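Local coordinates for protein beta-phenylalanine aminotransferase (Variovorax paradoxus, PDB 4AO9) that probably catalyses the pyridoxal-5'-phosphate-dependent transfer of the amino group of beta-phenylalanine to a keto-acid acceptor, at residues T38-R46 with L81-Y89; I221-G231 with A255-T264. One frame throughout, in Å; residues are numbered along the deposited sequence.

From the N terminus, the chain runs through helix 23-40 into helix 42-51. A loop of 34 residues separates 38-46 from 81-89, and contact 1 closes it by laying the hairpin of 81-89 against the junction of those two helices, tying them to the mixed four-stranded sheet. Contact 2 opens much later. It pairs 221-231 with 255-264 inside the seven-stranded sheet, closing a loop of 23 residues that carries helix 240-253, and its C-terminal ends reach the cofactor. The two loops follow in series, neither nesting nor crossing. The centres of contact 1 and contact 2 lie about 39 Å apart, on opposite sides of the chain's centre. The nearest atoms of contact 1 and contact 2 are about 16 Å apart.

Contact 1: T38-R46 with L81-Y89; sequences TDANPASQR and LWDADGHRY
The carboxylate of Asp85 grips the first turn of helix 42-51 through two backbone N-H groups. Ala43 N donates to the syn lone pair of OD1 of Asp85 (2.9 Å, 162°), and Ser44 N reaches OD2 of Asp85 at 3.0 Å, slightly out of the carboxylate plane. Asn41 holds the N-cap position, but its side chain makes no capping bond; Asp85 approaches from the other segment instead, where the helix end would probably favour its negative charge. CG lies anti to the carbonyl carbon of Asp85 (chi1 -70°), which brings both oxygens to the helix end and against the CB of Ala43.

Asp85 sits in the type I turn Asp83-Gly86 of a beta hairpin, whose G1 bulge places Gly86 at backbone angles that call for glycine. Asp83 braces this turn: its OD1 accepts from His87 N, while its OD2 takes Tyr89 OH from above the carboxylate plane and His87 ND1 on the syn side at 2.8 Å. Thus fixed, the imidazole turns its edge to helix 23-40, with CE1 3.1 Å from Ala40 O and close to Asn41 OD1 as well. A water bridges the two segments, donating to Asn41 OD1 and to Asp85 OD2 (2.6 Å from the latter) and accepting from Ser44 OG, which also bonds Thr72 N; Asn41 ND2 turns to Phe37 O.

Toward solvent the contact is looser. Ala43 CB and Ala84 CB meet at 4.1 Å, and the guanidinium of Arg46 stops short, its NH2 6.1 Å from OD1 of Asp85.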
ATOM      1  N   THR A  38      17.177  -2.813 -29.261  1.00 15.43           N
ATOM      2  CA  THR A  38      16.245  -1.855 -29.860  1.00 16.13           C
ATOM      3  C   THR A  38      15.624  -2.394 -31.154  1.00 16.33           C
ATOM      4  O   THR A  38      14.408  -2.358 -31.320  1.00 16.52           O
ATOM      5  CB  THR A  38      16.941  -0.500 -30.125  1.00 16.38           C
ATOM      6  OG1 THR A  38      17.367   0.066 -28.880  1.00 17.30           O
ATOM      7  CG2 THR A  38      16.008   0.480 -30.831  1.00 16.39           C
ATOM      8  N   ASP A  39      16.463  -2.909 -32.055  1.00 17.11           N
ATOM      9  CA  ASP A  39      15.995  -3.389 -33.360  1.00 17.34           C
ATOM     10  C   ASP A  39      15.045  -4.572 -33.249  1.00 16.49           C
ATOM     11  O   ASP A  39      14.123  -4.710 -34.051  1.00 16.11           O
ATOM     12  CB  ASP A  39      17.174  -3.760 -34.265  1.00 18.82           C
ATOM     13  CG  ASP A  39      18.010  -2.554 -34.671  1.00 21.11           C
ATOM     14  OD1 ASP A  39      17.577  -1.408 -34.423  1.00 24.19           O
ATOM     15  OD2 ASP A  39      19.105  -2.766 -35.231  1.00 23.87           O
ATOM     16  N   ALA A  40      15.263  -5.400 -32.227  1.00 16.02           N
ATOM     17  CA  ALA A  40      14.485  -6.617 -32.026  1.00 15.49           C
ATOM     18  C   ALA A  40      13.160  -6.377 -31.311  1.00 14.78           C
ATOM     19  O   ALA A  40      12.298  -7.257 -31.315  1.00 14.51           O
ATOM     20  CB  ALA A  40      15.310  -7.637 -31.250  1.00 16.32           C
ATOM     21  N   ASN A  41      12.994  -5.189 -30.726  1.00 13.88           N
ATOM     22  CA  ASN A  41      11.820  -4.899 -29.886  1.00 13.42           C
ATOM     23  C   ASN A  41      11.064  -3.611 -30.251  1.00 13.28           C
ATOM     24  O   ASN A  41      10.828  -2.747 -29.393  1.00 13.86           O
ATOM     25  CB  ASN A  41      12.227  -4.936 -28.410  1.00 13.02           C
ATOM     26  CG  ASN A  41      12.623  -6.319 -27.973  1.00 12.90           C
ATOM     27  OD1 ASN A  41      11.769  -7.188 -27.806  1.00 13.20           O
ATOM     28  ND2 ASN A  41      13.926  -6.558 -27.847  1.00 13.93           N
ATOM     29  N   PRO A  42      10.640  -3.490 -31.529  1.00 13.44           N
ATOM     30  CA  PRO A  42       9.962  -2.247 -31.916  1.00 13.03           C
ATOM     31  C   PRO A  42       8.609  -2.000 -31.246  1.00 13.23           C
ATOM     32  O   PRO A  42       8.249  -0.839 -30.996  1.00 13.26           O
ATOM     33  CB  PRO A  42       9.780  -2.399 -33.436  1.00 13.73           C
ATOM     34  CG  PRO A  42       9.901  -3.856 -33.703  1.00 13.79           C
ATOM     35  CD  PRO A  42      10.862  -4.377 -32.693  1.00 13.94           C
ATOM     36  N   ALA A  43       7.861  -3.062 -30.969  1.00 12.35           N
ATOM     37  CA  ALA A  43       6.576  -2.909 -30.301  1.00 12.25           C
ATOM     38  C   ALA A  43       6.787  -2.398 -28.869  1.00 12.11           C
ATOM     39  O   ALA A  43       6.059  -1.505 -28.419  1.00 12.52           O
ATOM     40  CB  ALA A  43       5.791  -4.206 -30.315  1.00 12.36           C
ATOM     41  N   SER A  44       7.789  -2.925 -28.169  1.00 12.23           N
ATOM     42  CA  SER A  44       8.093  -2.393 -26.835  1.00 12.09           C
ATOM     43  C   SER A  44       8.557  -0.945 -26.899  1.00 12.19           C
ATOM     44  O   SER A  44       8.227  -0.142 -26.022  1.00 12.22           O
ATOM     45  CB  SER A  44       9.102  -3.257 -26.079  1.00 12.09           C
ATOM     46  OG  SER A  44       8.455  -4.381 -25.502  1.00 11.66           O
ATOM     47  N   GLN A  45       9.298  -0.587 -27.948  1.00 12.67           N
ATOM     48  CA  GLN A  45       9.737   0.798 -28.059  1.00 13.28           C
ATOM     49  C   GLN A  45       8.554   1.737 -28.298  1.00 13.29           C
ATOM     50  O   GLN A  45       8.469   2.790 -27.666  1.00 12.59           O
ATOM     51  CB  GLN A  45      10.812   0.986 -29.141  1.00 14.25           C
ATOM     52  CG  GLN A  45      11.427   2.387 -29.082  1.00 16.21           C
ATOM     53  CD  GLN A  45      12.620   2.563 -29.993  1.00 21.28           C
ATOM     54  OE1 GLN A  45      12.677   1.996 -31.076  1.00 23.29           O
ATOM     55  NE2 GLN A  45      13.587   3.352 -29.546  1.00 23.37           N
ATOM     56  N   ARG A  46       7.658   1.357 -29.213  1.00 13.47           N
ATOM     57  CA  ARG A  46       6.431   2.115 -29.484  1.00 13.79           C
ATOM     58  C   ARG A  46       5.615   2.313 -28.209  1.00 13.14           C
ATOM     59  O   ARG A  46       5.142   3.415 -27.921  1.00 13.27           O
ATOM     60  CB  ARG A  46       5.582   1.374 -30.529  1.00 14.33           C
ATOM     61  CG  ARG A  46       4.298   2.068 -30.975  1.00 18.60           C
ATOM     62  CD  ARG A  46       3.576   1.263 -32.072  1.00 23.53           C
ATOM     63  NE  ARG A  46       4.522   0.605 -32.979  1.00 27.28           N
ATOM     64  CZ  ARG A  46       4.606  -0.712 -33.180  1.00 27.42           C
ATOM     65  NH1 ARG A  46       3.785  -1.551 -32.559  1.00 28.46           N
ATOM     66  NH2 ARG A  46       5.518  -1.190 -34.014  1.00 29.46           N
ATOM     67  N   LEU A  81       7.370 -15.909 -19.722  1.00 11.45           N
ATOM     68  CA  LEU A  81       6.880 -14.566 -20.044  1.00 11.80           C
ATOM     69  C   LEU A  81       7.081 -14.281 -21.523  1.00 12.07           C
ATOM     70  O   LEU A  81       8.074 -14.713 -22.115  1.00 13.24           O
ATOM     71  CB  LEU A  81       7.608 -13.492 -19.209  1.00 11.47           C
ATOM     72  CG  LEU A  81       7.321 -13.473 -17.703  1.00 11.92           C
ATOM     73  CD1 LEU A  81       8.317 -12.585 -16.974  1.00 12.75           C
ATOM     74  CD2 LEU A  81       5.895 -13.015 -17.420  1.00 11.30           C
ATOM     75  N   TRP A  82       6.139 -13.549 -22.109  1.00 11.81           N
ATOM     76  CA  TRP A  82       6.255 -13.084 -23.492  1.00 12.09           C
ATOM     77  C   TRP A  82       6.230 -11.567 -23.506  1.00 11.70           C
ATOM     78  O   TRP A  82       5.379 -10.948 -22.863  1.00 11.63           O
ATOM     79  CB  TRP A  82       5.091 -13.576 -24.348  1.00 12.20           C
ATOM     80  CG  TRP A  82       5.080 -15.038 -24.664  1.00 13.53           C
ATOM     81  CD1 TRP A  82       5.466 -15.626 -25.842  1.00 15.31           C
ATOM     82  CD2 TRP A  82       4.625 -16.101 -23.816  1.00 14.53           C
ATOM     83  NE1 TRP A  82       5.293 -16.987 -25.769  1.00 16.70           N
ATOM     84  CE2 TRP A  82       4.784 -17.308 -24.537  1.00 15.66           C
ATOM     85  CE3 TRP A  82       4.119 -16.155 -22.507  1.00 15.39           C
ATOM     86  CZ2 TRP A  82       4.440 -18.555 -23.996  1.00 16.10           C
ATOM     87  CZ3 TRP A  82       3.775 -17.392 -21.970  1.00 15.03           C
ATOM     88  CH2 TRP A  82       3.936 -18.579 -22.718  1.00 15.51           C
ATOM     89  N   ASP A  83       7.153 -10.967 -24.245  1.00 11.39           N
ATOM     90  CA  ASP A  83       7.116  -9.516 -24.435  1.00 11.68           C
ATOM     91  C   ASP A  83       6.179  -9.077 -25.576  1.00 12.14           C
ATOM     92  O   ASP A  83       5.572  -9.911 -26.263  1.00 12.53           O
ATOM     93  CB  ASP A  83       8.540  -8.932 -24.568  1.00 11.80           C
ATOM     94  CG  ASP A  83       9.261  -9.376 -25.832  1.00 12.21           C
ATOM     95  OD1 ASP A  83       8.588  -9.747 -26.826  1.00 12.85           O
ATOM     96  OD2 ASP A  83      10.507  -9.319 -25.852  1.00 11.95           O
ATOM     97  N   ALA A  84       6.073  -7.765 -25.764  1.00 12.49           N
ATOM     98  CA  ALA A  84       5.169  -7.193 -26.760  1.00 12.84           C
ATOM     99  C   ALA A  84       5.541  -7.569 -28.197  1.00 13.19           C
ATOM    100  O   ALA A  84       4.696  -7.523 -29.090  1.00 13.85           O
ATOM    101  CB  ALA A  84       5.103  -5.685 -26.598  1.00 12.61           C
ATOM    102  N   ASP A  85       6.794  -7.956 -28.405  1.00 13.54           N
ATOM    103  CA  ASP A  85       7.253  -8.396 -29.724  1.00 13.46           C
ATOM    104  C   ASP A  85       7.234  -9.916 -29.900  1.00 13.93           C
ATOM    105  O   ASP A  85       7.674 -10.441 -30.925  1.00 15.07           O
ATOM    106  CB  ASP A  85       8.634  -7.810 -30.007  1.00 13.69           C
ATOM    107  CG  ASP A  85       8.572  -6.319 -30.227  1.00 14.02           C
ATOM    108  OD1 ASP A  85       8.340  -5.903 -31.389  1.00 15.30           O
ATOM    109  OD2 ASP A  85       8.711  -5.569 -29.239  1.00 13.52           O
ATOM    110  N   GLY A  86       6.695 -10.614 -28.905  1.00 13.99           N
ATOM    111  CA  GLY A  86       6.458 -12.046 -29.002  1.00 14.18           C
ATOM    112  C   GLY A  86       7.584 -12.959 -28.580  1.00 14.33           C
ATOM    113  O   GLY A  86       7.468 -14.177 -28.726  1.00 15.32           O
ATOM    114  N   HIS A  87       8.671 -12.396 -28.052  1.00 13.79           N
ATOM    115  CA  HIS A  87       9.756 -13.218 -27.521  1.00 13.94           C
ATOM    116  C   HIS A  87       9.290 -13.943 -26.275  1.00 13.41           C
ATOM    117  O   HIS A  87       8.660 -13.337 -25.395  1.00 13.55           O
ATOM    118  CB  HIS A  87      10.972 -12.372 -27.153  1.00 14.12           C
ATOM    119  CG  HIS A  87      11.517 -11.563 -28.284  1.00 15.26           C
ATOM    120  ND1 HIS A  87      11.509 -10.188 -28.279  1.00 14.42           N
ATOM    121  CD2 HIS A  87      12.096 -11.932 -29.452  1.00 18.19           C
ATOM    122  CE1 HIS A  87      12.053  -9.740 -29.396  1.00 17.76           C
ATOM    123  NE2 HIS A  87      12.417 -10.779 -30.126  1.00 20.61           N
ATOM    124  N   ARG A  88       9.596 -15.237 -26.213  1.00 13.87           N
ATOM    125  CA  ARG A  88       9.277 -16.063 -25.050  1.00 13.79           C
ATOM    126  C   ARG A  88      10.525 -16.254 -24.204  1.00 13.81           C
ATOM    127  O   ARG A  88      11.586 -16.598 -24.719  1.00 14.34           O
ATOM    128  CB  ARG A  88       8.735 -17.429 -25.492  1.00 14.91           C
ATOM    129  CG  ARG A  88       8.261 -18.306 -24.334  1.00 16.74           C
ATOM    130  CD  ARG A  88       8.152 -19.778 -24.752  1.00 21.71           C
ATOM    131  NE  ARG A  88       7.903 -20.645 -23.600  1.00 25.84           N
ATOM    132  CZ  ARG A  88       6.877 -21.487 -23.481  1.00 28.79           C
ATOM    133  NH1 ARG A  88       5.982 -21.622 -24.458  1.00 30.68           N
ATOM    134  NH2 ARG A  88       6.755 -22.216 -22.376  1.00 29.92           N
ATOM    135  N   TYR A  89      10.382 -16.024 -22.901  1.00 12.31           N
ATOM    136  CA  TYR A  89      11.491 -16.168 -21.971  1.00 11.95           C
ATOM    137  C   TYR A  89      11.157 -17.093 -20.819  1.00 11.30           C
ATOM    138  O   TYR A  89      10.002 -17.163 -20.372  1.00 11.88           O
ATOM    139  CB  TYR A  89      11.862 -14.825 -21.342  1.00 11.66           C
ATOM    140  CG  TYR A  89      12.089 -13.692 -22.298  1.00 11.30           C
ATOM    141  CD1 TYR A  89      13.337 -13.493 -22.888  1.00 11.98           C
ATOM    142  CD2 TYR A  89      11.060 -12.798 -22.593  1.00 11.02           C
ATOM    143  CE1 TYR A  89      13.553 -12.438 -23.757  1.00 12.51           C
ATOM    144  CE2 TYR A  89      11.266 -11.749 -23.456  1.00 11.41           C
ATOM    145  CZ  TYR A  89      12.510 -11.569 -24.034  1.00 12.41           C
ATOM    146  OH  TYR A  89      12.700 -10.512 -24.887  1.00 13.16           O
TER
HETATM  147  O   HOH W   1       9.227  -6.521 -26.830  1.00  8.64           O
HETATM  148  O   HOH W   2      14.679  -9.754 -26.793  1.00 17.95           O

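Contact 2: I221-G231 with A255-T264; sequences IAVVLVEPMQG and ALLVFDEVMT. With PLP (pyridoxal-5'-phosphate), chain C.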
ATOM      1  N   ILE A 221      17.386   4.534  21.593  1.00  7.54           N
ATOM      2  CA  ILE A 221      17.075   3.619  20.488  1.00  7.76           C
ATOM      3  C   ILE A 221      15.784   2.854  20.727  1.00  7.74           C
ATOM      4  O   ILE A 221      15.697   2.035  21.648  1.00  8.21           O
ATOM      5  CB  ILE A 221      18.241   2.654  20.179  1.00  7.65           C
ATOM      6  CG1 ILE A 221      19.469   3.456  19.723  1.00  8.78           C
ATOM      7  CG2 ILE A 221      17.818   1.657  19.087  1.00  8.55           C
ATOM      8  CD1 ILE A 221      20.745   2.645  19.703  1.00 10.71           C
ATOM      9  N   ALA A 222      14.781   3.136  19.895  1.00  7.64           N
ATOM     10  CA  ALA A 222      13.497   2.454  19.968  1.00  7.32           C
ATOM     11  C   ALA A 222      13.580   1.079  19.336  1.00  7.87           C
ATOM     12  O   ALA A 222      12.943   0.125  19.799  1.00  7.96           O
ATOM     13  CB  ALA A 222      12.425   3.275  19.241  1.00  7.66           C
ATOM     14  N   VAL A 223      14.337   0.980  18.250  1.00  7.39           N
ATOM     15  CA  VAL A 223      14.245  -0.191  17.399  1.00  8.16           C
ATOM     16  C   VAL A 223      15.499  -0.352  16.563  1.00  7.61           C
ATOM     17  O   VAL A 223      16.137   0.634  16.179  1.00  7.85           O
ATOM     18  CB  VAL A 223      12.932  -0.132  16.543  1.00  9.17           C
ATOM     19  CG1 VAL A 223      12.872   1.112  15.721  1.00 10.37           C
ATOM     20  CG2 VAL A 223      12.759  -1.380  15.693  1.00 12.01           C
ATOM     21  N   VAL A 224      15.876  -1.613  16.353  1.00  7.13           N
ATOM     22  CA  VAL A 224      16.901  -2.004  15.390  1.00  7.88           C
ATOM     23  C   VAL A 224      16.160  -2.758  14.299  1.00  8.05           C
ATOM     24  O   VAL A 224      15.534  -3.771  14.582  1.00  8.33           O
ATOM     25  CB  VAL A 224      17.957  -2.926  16.048  1.00  7.78           C
ATOM     26  CG1 VAL A 224      18.995  -3.350  15.009  1.00  9.29           C
ATOM     27  CG2 VAL A 224      18.631  -2.211  17.241  1.00  9.17           C
ATOM     28  N   LEU A 225      16.206  -2.239  13.073  1.00  7.48           N
ATOM     29  CA  LEU A 225      15.475  -2.819  11.936  1.00  7.73           C
ATOM     30  C   LEU A 225      16.476  -3.364  10.929  1.00  7.44           C
ATOM     31  O   LEU A 225      17.385  -2.642  10.493  1.00  8.25           O
ATOM     32  CB  LEU A 225      14.565  -1.756  11.294  1.00  6.93           C
ATOM     33  CG  LEU A 225      13.917  -2.131   9.950  1.00  7.92           C
ATOM     34  CD1 LEU A 225      12.909  -3.249  10.103  1.00  8.92           C
ATOM     35  CD2 LEU A 225      13.247  -0.912   9.316  1.00  8.51           C
ATOM     36  N   VAL A 226      16.340  -4.641  10.578  1.00  7.56           N
ATOM     37  CA  VAL A 226      17.332  -5.288   9.720  1.00  7.41           C
ATOM     38  C   VAL A 226      16.735  -6.428   8.896  1.00  7.31           C
ATOM     39  O   VAL A 226      15.836  -7.152   9.354  1.00  7.46           O
ATOM     40  CB  VAL A 226      18.541  -5.793  10.582  1.00  7.34           C
ATOM     41  CG1 VAL A 226      18.117  -6.952  11.484  1.00  8.74           C
ATOM     42  CG2 VAL A 226      19.749  -6.190   9.711  1.00  8.77           C
ATOM     43  N   GLU A 227      17.259  -6.581   7.681  1.00  6.96           N
ATOM     44  CA  GLU A 227      17.006  -7.772   6.859  1.00  7.85           C
ATOM     45  C   GLU A 227      17.989  -8.874   7.262  1.00  8.14           C
ATOM     46  O   GLU A 227      19.186  -8.616   7.313  1.00  8.32           O
ATOM     47  CB  GLU A 227      17.240  -7.449   5.387  1.00  7.70           C
ATOM     48  CG  GLU A 227      16.312  -6.361   4.803  1.00  7.86           C
ATOM     49  CD  GLU A 227      16.936  -5.730   3.575  1.00  8.79           C
ATOM     50  OE1 GLU A 227      16.734  -6.281   2.465  1.00  8.16           O
ATOM     51  OE2 GLU A 227      17.658  -4.717   3.741  1.00  8.89           O
ATOM     52  N   PRO A 228      17.505 -10.099   7.548  1.00  8.14           N
ATOM     53  CA  PRO A 228      18.481 -11.165   7.894  1.00  9.21           C
ATOM     54  C   PRO A 228      19.370 -11.576   6.712  1.00  9.19           C
ATOM     55  O   PRO A 228      20.435 -12.171   6.926  1.00 10.02           O
ATOM     56  CB  PRO A 228      17.618 -12.327   8.386  1.00  9.77           C
ATOM     57  CG  PRO A 228      16.249 -11.802   8.561  1.00 10.72           C
ATOM     58  CD  PRO A 228      16.113 -10.479   7.854  1.00  8.58           C
ATOM     59  N   MET A 229      18.922 -11.274   5.490  1.00  9.04           N
ATOM     60  CA  MET A 229      19.758 -11.249   4.292  1.00  9.06           C
ATOM     61  C   MET A 229      19.285 -10.035   3.521  1.00  9.31           C
ATOM     62  O   MET A 229      18.084  -9.916   3.254  1.00 10.10           O
ATOM     63  CB  MET A 229      19.555 -12.507   3.433  1.00  9.39           C
ATOM     64  CG  MET A 229      20.326 -12.463   2.113  1.00 10.12           C
ATOM     65  SD  MET A 229      19.708 -13.570   0.820  1.00 13.56           S
ATOM     66  CE  MET A 229      18.278 -12.636   0.264  1.00 13.93           C
ATOM     67  N   GLN A 230      20.190  -9.119   3.188  1.00  8.55           N
ATOM     68  CA  GLN A 230      19.772  -7.956   2.400  1.00  9.21           C
ATOM     69  C   GLN A 230      19.421  -8.384   0.988  1.00  9.62           C
ATOM     70  O   GLN A 230      20.156  -9.140   0.347  1.00 10.32           O
ATOM     71  CB  GLN A 230      20.834  -6.875   2.384  1.00  8.79           C
ATOM     72  CG  GLN A 230      20.941  -6.134   3.700  1.00  9.27           C
ATOM     73  CD  GLN A 230      21.861  -4.940   3.618  1.00  9.31           C
ATOM     74  OE1 GLN A 230      22.719  -4.840   2.731  1.00 10.77           O
ATOM     75  NE2 GLN A 230      21.700  -4.023   4.550  1.00  8.53           N
ATOM     76  N   GLY A 231      18.275  -7.906   0.522  1.00  9.73           N
ATOM     77  CA  GLY A 231      17.749  -8.278  -0.793  1.00  9.88           C
ATOM     78  C   GLY A 231      18.222  -7.337  -1.878  1.00 10.41           C
ATOM     79  O   GLY A 231      19.086  -7.685  -2.693  1.00 11.15           O
ATOM     80  N   ALA A 255      15.648  -1.796  23.436  1.00  8.73           N
ATOM     81  CA  ALA A 255      15.108  -1.560  22.104  1.00  8.48           C
ATOM     82  C   ALA A 255      14.422  -2.818  21.604  1.00  8.71           C
ATOM     83  O   ALA A 255      14.723  -3.939  22.041  1.00  9.32           O
ATOM     84  CB  ALA A 255      16.230  -1.181  21.145  1.00  8.86           C
ATOM     85  N   LEU A 256      13.507  -2.630  20.662  1.00  8.12           N
ATOM     86  CA  LEU A 256      12.926  -3.774  19.960  1.00  8.24           C
ATOM     87  C   LEU A 256      13.773  -4.140  18.753  1.00  8.46           C
ATOM     88  O   LEU A 256      14.274  -3.264  18.050  1.00  9.52           O
ATOM     89  CB  LEU A 256      11.489  -3.461  19.523  1.00  8.32           C
ATOM     90  CG  LEU A 256      10.447  -3.118  20.596  1.00  9.30           C
ATOM     91  CD1 LEU A 256       9.090  -2.971  19.928  1.00 11.38           C
ATOM     92  CD2 LEU A 256      10.364  -4.200  21.659  1.00 11.09           C
ATOM     93  N   LEU A 257      13.934  -5.431  18.507  1.00  7.82           N
ATOM     94  CA  LEU A 257      14.544  -5.875  17.258  1.00  7.71           C
ATOM     95  C   LEU A 257      13.421  -6.206  16.298  1.00  7.46           C
ATOM     96  O   LEU A 257      12.490  -6.934  16.653  1.00  7.77           O
ATOM     97  CB  LEU A 257      15.409  -7.123  17.470  1.00  7.52           C
ATOM     98  CG  LEU A 257      16.047  -7.795  16.252  1.00  8.10           C
ATOM     99  CD1 LEU A 257      17.104  -6.888  15.611  1.00  9.41           C
ATOM    100  CD2 LEU A 257      16.660  -9.131  16.678  1.00  9.12           C
ATOM    101  N   VAL A 258      13.499  -5.651  15.093  1.00  7.32           N
ATOM    102  CA  VAL A 258      12.522  -5.948  14.043  1.00  7.34           C
ATOM    103  C   VAL A 258      13.251  -6.573  12.864  1.00  7.00           C
ATOM    104  O   VAL A 258      14.167  -5.965  12.288  1.00  7.05           O
ATOM    105  CB  VAL A 258      11.753  -4.682  13.594  1.00  7.75           C
ATOM    106  CG1 VAL A 258      10.802  -5.012  12.439  1.00  9.41           C
ATOM    107  CG2 VAL A 258      11.001  -4.054  14.769  1.00  8.89           C
ATOM    108  N   PHE A 259      12.875  -7.811  12.541  1.00  6.90           N
ATOM    109  CA  PHE A 259      13.361  -8.427  11.318  1.00  6.75           C
ATOM    110  C   PHE A 259      12.400  -8.158  10.167  1.00  6.82           C
ATOM    111  O   PHE A 259      11.210  -8.526  10.219  1.00  7.49           O
ATOM    112  CB  PHE A 259      13.534  -9.941  11.469  1.00  7.18           C
ATOM    113  CG  PHE A 259      14.808 -10.380  12.166  1.00  7.50           C
ATOM    114  CD1 PHE A 259      16.028  -9.730  11.978  1.00 10.45           C
ATOM    115  CD2 PHE A 259      14.777 -11.516  12.966  1.00  9.69           C
ATOM    116  CE1 PHE A 259      17.194 -10.190  12.604  1.00 10.58           C
ATOM    117  CE2 PHE A 259      15.935 -11.974  13.610  1.00  9.96           C
ATOM    118  CZ  PHE A 259      17.132 -11.315  13.433  1.00 10.72           C
ATOM    119  N   ASP A 260      12.947  -7.556   9.117  1.00  6.42           N
ATOM    120  CA  ASP A 260      12.233  -7.402   7.862  1.00  6.62           C
ATOM    121  C   ASP A 260      12.412  -8.697   7.078  1.00  6.86           C
ATOM    122  O   ASP A 260      13.466  -8.923   6.483  1.00  7.41           O
ATOM    123  CB  ASP A 260      12.793  -6.188   7.100  1.00  6.68           C
ATOM    124  CG  ASP A 260      12.099  -5.964   5.766  1.00  7.62           C
ATOM    125  OD1 ASP A 260      11.424  -6.886   5.266  1.00  7.44           O
ATOM    126  OD2 ASP A 260      12.232  -4.859   5.216  1.00  7.41           O
ATOM    127  N   GLU A 261      11.382  -9.541   7.106  1.00  7.26           N
ATOM    128  CA  GLU A 261      11.399 -10.808   6.362  1.00  7.31           C
ATOM    129  C   GLU A 261      10.469 -10.758   5.158  1.00  7.83           C
ATOM    130  O   GLU A 261      10.012 -11.787   4.657  1.00  7.90           O
ATOM    131  CB  GLU A 261      11.096 -12.007   7.275  1.00  7.61           C
ATOM    132  CG  GLU A 261      12.148 -12.213   8.379  1.00  8.01           C
ATOM    133  CD  GLU A 261      12.413 -13.668   8.658  1.00 10.76           C
ATOM    134  OE1 GLU A 261      13.114 -14.296   7.847  1.00 13.40           O
ATOM    135  OE2 GLU A 261      11.890 -14.176   9.662  1.00 11.79           O
ATOM    136  N   VAL A 262      10.250  -9.555   4.633  1.00  7.74           N
ATOM    137  CA  VAL A 262       9.425  -9.435   3.420  1.00  7.91           C
ATOM    138  C   VAL A 262       9.965 -10.348   2.319  1.00  9.04           C
ATOM    139  O   VAL A 262       9.195 -10.999   1.620  1.00 10.14           O
ATOM    140  CB  VAL A 262       9.308  -7.965   2.948  1.00  7.20           C
ATOM    141  CG1 VAL A 262       8.694  -7.874   1.541  1.00  8.41           C
ATOM    142  CG2 VAL A 262       8.494  -7.141   3.950  1.00  8.69           C
ATOM    143  N   MET A 263      11.281 -10.395   2.177  1.00  9.90           N
ATOM    144  CA  MET A 263      11.908 -11.335   1.247  1.00 11.51           C
ATOM    145  C   MET A 263      12.332 -12.639   1.943  1.00 11.59           C
ATOM    146  O   MET A 263      12.070 -13.737   1.448  1.00 12.12           O
ATOM    147  CB  MET A 263      13.103 -10.667   0.575  1.00 13.26           C
ATOM    148  CG  MET A 263      13.479 -11.284  -0.724  1.00 17.12           C
ATOM    149  SD  MET A 263      14.628 -10.189  -1.564  1.00 21.48           S
ATOM    150  CE  MET A 263      13.564  -9.087  -2.482  1.00 23.02           C
ATOM    151  N   THR A 264      12.976 -12.539   3.101  1.00 10.33           N
ATOM    152  CA  THR A 264      13.615 -13.724   3.694  1.00 10.70           C
ATOM    153  C   THR A 264      12.655 -14.771   4.270  1.00 10.89           C
ATOM    154  O   THR A 264      13.073 -15.897   4.595  1.00 11.41           O
ATOM    155  CB  THR A 264      14.672 -13.360   4.764  1.00 10.67           C
ATOM    156  OG1 THR A 264      14.045 -12.700   5.863  1.00 10.30           O
ATOM    157  CG2 THR A 264      15.759 -12.450   4.187  1.00 10.31           C
TER
HETATM  158  N1  PLP C1267      11.417  -4.950   2.499  1.00  8.34           N
HETATM  159  C2  PLP C1267      12.038  -5.848   1.736  1.00  8.62           C
HETATM  160  C2A PLP C1267      13.204  -6.612   2.366  1.00 10.22           C
HETATM  161  C3  PLP C1267      11.612  -6.078   0.424  1.00 10.24           C
HETATM  162  O3  PLP C1267      12.210  -6.932  -0.255  1.00 13.15           O
HETATM  163  C4  PLP C1267      10.532  -5.371  -0.130  1.00 10.83           C
HETATM  164  C4A PLP C1267      10.008  -5.600  -1.561  1.00 14.84           C
HETATM  165  C5  PLP C1267       9.935  -4.407   0.714  1.00  8.01           C
HETATM  166  C6  PLP C1267      10.403  -4.225   2.015  1.00  8.33           C
HETATM  167  C5A PLP C1267       8.757  -3.541   0.229  1.00  9.58           C
HETATM  168  O4P PLP C1267       7.592  -4.192  -0.062  1.00  8.23           O
HETATM  169  P   PLP C1267       6.565  -3.453  -1.059  1.00  9.08           P
HETATM  170  O1P PLP C1267       7.279  -3.336  -2.459  1.00  9.42           O
HETATM  171  O2P PLP C1267       6.252  -2.020  -0.501  1.00  9.24           O
HETATM  172  O3P PLP C1267       5.333  -4.295  -1.054  1.00  9.12           O
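Strands 221-226 and 256-260 run parallel, their axes approaching to 4.7 Å with 23° between their directions, and pair Val223-Val226 with Leu256-Phe259 through five backbone hydrogen bonds. They are neighbouring strands in the central sheet of a class-III aminotransferase, joined by a beta-alpha-beta crossover through helix 240-253. On one face Val258 packs between Val223 and Leu225, tightly so at the 3.3 Å between CG2 of Val258 and CG2 of Val223. On the other, CG1 of Val226 abuts the edge of the Phe259 ring, while CG of Pro228 lies over a ring face, 4.0 Å from Phe259 CD1.

Beyond the strand ends both segments line the cofactor pocket. With CG opposite the backbone N (chi1 180°), the carboxylate of Asp260 projects to the cofactor, OD2 lying 2.8 Å from N1 of the pyridoxal phosphate; OD2 also accepts from His180 and Asn156, and OD1 closes an Asx turn with Val262 N. Replacing Asp260 by alanine is likely to leave the pyridine nitrogen without its carboxylate partner, with His180 and Asn156 losing this acceptor. Val262 CG1 rests against the cofactor ring, and Gly231 N donates to Glu227 OE1 at 3.0 Å, from above the carboxylate plane.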